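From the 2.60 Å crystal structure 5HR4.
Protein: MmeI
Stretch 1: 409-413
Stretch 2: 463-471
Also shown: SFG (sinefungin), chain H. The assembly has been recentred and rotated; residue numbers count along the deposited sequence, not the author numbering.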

# COMPACT_ATOMS: atom_id res chain seq x y z
N PHE A 409 -2.68 -17.91 16.80
CA PHE A 409 -2.79 -16.76 15.92
C PHE A 409 -3.65 -15.66 16.53
O PHE A 409 -4.71 -15.91 17.12
CB PHE A 409 -3.32 -17.22 14.56
CG PHE A 409 -2.39 -18.17 13.88
CD1 PHE A 409 -2.40 -19.52 14.18
CD2 PHE A 409 -1.45 -17.70 12.97
CE1 PHE A 409 -1.50 -20.42 13.55
CE2 PHE A 409 -0.56 -18.56 12.34
CZ PHE A 409 -0.58 -19.93 12.64
N PHE A 410 -3.15 -14.43 16.39
CA PHE A 410 -3.62 -13.25 17.11
C PHE A 410 -3.72 -12.11 16.11
O PHE A 410 -2.84 -11.94 15.27
CB PHE A 410 -2.64 -12.86 18.24
CG PHE A 410 -2.49 -13.91 19.33
CD1 PHE A 410 -1.60 -14.97 19.19
CD2 PHE A 410 -3.22 -13.81 20.51
CE1 PHE A 410 -1.46 -15.94 20.22
CE2 PHE A 410 -3.09 -14.76 21.52
CZ PHE A 410 -2.21 -15.83 21.37
N GLY A 411 -4.78 -11.30 16.21
CA GLY A 411 -4.97 -10.23 15.25
C GLY A 411 -5.86 -9.12 15.77
O GLY A 411 -6.76 -9.36 16.59
N ILE A 412 -5.63 -7.91 15.26
CA ILE A 412 -6.45 -6.73 15.54
C ILE A 412 -7.04 -6.21 14.22
O ILE A 412 -6.32 -6.06 13.23
CB ILE A 412 -5.64 -5.62 16.23
CG1 ILE A 412 -4.93 -6.12 17.49
CG2 ILE A 412 -6.55 -4.49 16.58
CD1 ILE A 412 -3.81 -5.19 17.98
N GLU A 413 -8.34 -5.91 14.22
CA GLU A 413 -9.04 -5.50 13.01
C GLU A 413 -10.22 -4.59 13.38
O GLU A 413 -11.02 -4.92 14.25
CB GLU A 413 -9.49 -6.75 12.23
CG GLU A 413 -10.55 -6.56 11.16
CD GLU A 413 -10.17 -5.53 10.07
OE1 GLU A 413 -8.98 -5.50 9.67
OE2 GLU A 413 -11.06 -4.75 9.63
N GLN A 463 -5.06 2.69 19.13
CA GLN A 463 -5.56 3.25 20.38
C GLN A 463 -5.42 2.33 21.58
O GLN A 463 -5.60 2.78 22.70
CB GLN A 463 -7.04 3.65 20.23
CG GLN A 463 -7.28 4.89 19.39
CD GLN A 463 -8.76 5.21 19.23
OE1 GLN A 463 -9.62 4.56 19.82
NE2 GLN A 463 -9.06 6.23 18.42
N ILE A 464 -5.09 1.05 21.39
CA ILE A 464 -5.05 0.08 22.48
C ILE A 464 -3.60 -0.32 22.78
O ILE A 464 -2.67 -0.03 22.03
CB ILE A 464 -5.89 -1.17 22.17
CG1 ILE A 464 -5.35 -1.87 20.92
CG2 ILE A 464 -7.35 -0.82 22.00
CD1 ILE A 464 -6.05 -3.18 20.66
N ASP A 465 -3.44 -1.04 23.88
CA ASP A 465 -2.17 -1.66 24.22
C ASP A 465 -2.15 -3.08 23.63
O ASP A 465 -2.97 -3.92 24.03
CB ASP A 465 -1.98 -1.69 25.74
CG ASP A 465 -0.60 -2.15 26.16
OD1 ASP A 465 0.30 -2.28 25.30
OD2 ASP A 465 -0.40 -2.36 27.37
N TRP A 466 -1.23 -3.34 22.69
CA TRP A 466 -1.19 -4.66 22.06
C TRP A 466 -1.10 -5.80 23.08
O TRP A 466 -1.64 -6.88 22.84
CB TRP A 466 -0.03 -4.74 21.05
CG TRP A 466 -0.31 -3.91 19.81
CD1 TRP A 466 -1.45 -3.21 19.55
CD2 TRP A 466 0.55 -3.70 18.68
NE1 TRP A 466 -1.36 -2.56 18.35
CE2 TRP A 466 -0.14 -2.85 17.79
CE3 TRP A 466 1.82 -4.16 18.33
CZ2 TRP A 466 0.41 -2.43 16.57
CZ3 TRP A 466 2.37 -3.74 17.12
CH2 TRP A 466 1.66 -2.89 16.26
N ASN A 467 -0.47 -5.57 24.24
CA ASN A 467 -0.38 -6.62 25.26
C ASN A 467 -1.75 -7.12 25.73
O ASN A 467 -1.82 -8.19 26.35
CB ASN A 467 0.43 -6.16 26.46
CG ASN A 467 1.92 -6.06 26.16
OD1 ASN A 467 2.62 -7.08 26.06
ND2 ASN A 467 2.41 -4.83 26.01
N ASP A 468 -2.84 -6.40 25.47
CA ASP A 468 -4.13 -6.98 25.83
C ASP A 468 -4.56 -8.08 24.86
O ASP A 468 -5.37 -8.94 25.23
CB ASP A 468 -5.21 -5.90 25.90
CG ASP A 468 -4.88 -4.83 26.91
OD1 ASP A 468 -4.12 -5.14 27.85
OD2 ASP A 468 -5.37 -3.69 26.75
N VAL A 469 -4.02 -8.09 23.65
CA VAL A 469 -4.27 -9.17 22.71
C VAL A 469 -3.31 -10.32 22.94
O VAL A 469 -3.70 -11.49 22.87
CB VAL A 469 -4.16 -8.65 21.26
CG1 VAL A 469 -4.53 -9.75 20.25
CG2 VAL A 469 -5.03 -7.42 21.10
N LEU A 470 -2.04 -10.00 23.21
CA LEU A 470 -0.99 -11.00 23.33
C LEU A 470 0.15 -10.37 24.10
O LEU A 470 0.70 -9.35 23.67
CB LEU A 470 -0.52 -11.49 21.95
CG LEU A 470 0.67 -12.45 21.99
CD1 LEU A 470 0.38 -13.57 22.96
CD2 LEU A 470 1.00 -13.02 20.62
N GLU A 471 0.49 -10.95 25.25
CA GLU A 471 1.65 -10.47 25.98
C GLU A 471 2.91 -10.63 25.14
O GLU A 471 3.19 -11.71 24.58
CB GLU A 471 1.76 -11.21 27.31
N SFG H . -3.92 -8.16 5.25
CA SFG H . -5.37 -8.18 5.16
C SFG H . -5.73 -9.27 4.16
O SFG H . -4.81 -9.90 3.60
OXT SFG H . -6.93 -9.54 3.89
CB SFG H . -5.89 -6.84 4.68
CG SFG H . -5.36 -5.77 5.62
CD SFG H . -5.68 -4.44 4.97
NE SFG H . -4.64 -4.20 3.98
C5' SFG H . -5.74 -3.30 5.99
C4' SFG H . -6.74 -3.55 7.17
O4' SFG H . -6.47 -2.72 8.14
C3' SFG H . -8.21 -3.23 6.82
O3' SFG H . -8.90 -4.40 6.86
C2' SFG H . -8.71 -2.23 7.91
O2' SFG H . -10.07 -2.57 8.40
C1' SFG H . -7.86 -2.37 8.88
N9 SFG H . -7.60 -1.17 9.60
C8 SFG H . -7.49 0.07 9.13
N7 SFG H . -7.19 0.88 10.14
C5 SFG H . -7.10 0.13 11.24
C6 SFG H . -6.82 0.47 12.55
N6 SFG H . -6.52 1.73 13.18
N1 SFG H . -6.78 -0.45 13.50
C2 SFG H . -7.02 -1.74 13.17
N3 SFG H . -7.30 -2.08 11.88
C4 SFG H . -7.34 -1.14 10.91

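The contact between these two stretches is made mainly by apolar side chains, with no hydrogen bond passing from one to the other. Stretch 1 is an extended strand, and its alternation sets which side chains take part: Phe-410 and Ile-412 direct their CA-to-CB bonds toward stretch 2, while that of Phe-409 points away. These two residues, together with Val-469 of stretch 2, cover most of the 321 Å² buried here.

Ile-412 gives up the most surface, 84 Å². A beta-branched residue is at ease in a strand, and its CG1 arm, ending in CD1, is long enough to reach several neighbours. CD1 of Ile-412 lies 3.5 Å from CD1 of Trp-466 and 4.0 Å from CD1 of Ile-464, while its CG1 packs 3.8 Å from CG2 of Val-469. The CA-to-CB bond of Trp-466 points sideways, but the end of its side chain comes nearer, and the isoleucine methyl meets the indole obliquely.

Phe-410 covers nearly as much, 79 Å². A flat aromatic ring offers a broad apolar surface, and Leu-470 uses it: its CD2 methyl sits over one face, 3.8 Å from the centroid of the Phe-410 ring and 22° off the ring normal. This is a CH-pi contact, in which a weakly polarised C-H group meets the electron-rich face; the closest approach is 3.6 Å, from CD1 of Phe-410 to CD2 of Leu-470. The ring also meets backbone, CD2 of Phe-410 lying 3.3 Å from the carbonyl O of Val-469 in an oblique arrangement.

Val-469 joins the two groups of contacts. Its two methyls diverge from CB, so a compact side chain can touch both strand residues: CG1 of Val-469 is 4.2 Å from CB of Phe-410, and CG2 faces Ile-412 as described. Its CA is also 7.0 Å from that of Phe-410, the nearest CA pair across the stretches.

Local backbone bonds help to shape this surface. The O of Trp-466 accepts from N of Val-469 at 2.8 Å and from N of Leu-470 at 3.2 Å, tying the tryptophan to the two residues that pack on Phe-410. Just before them, N of Asp-468 donates to O of Asp-465 at 2.9 Å.

Glu-413 takes no part in the apolar contact. Its carboxylate instead binds the sinefungin ribose, accepting hydrogen bonds from O2' to OE2 of Glu-413 at 2.7 Å and from O3' to OE1 of Glu-413 at 3.0 Å. Two acceptor oxygens suit a pair of neighbouring hydroxyls.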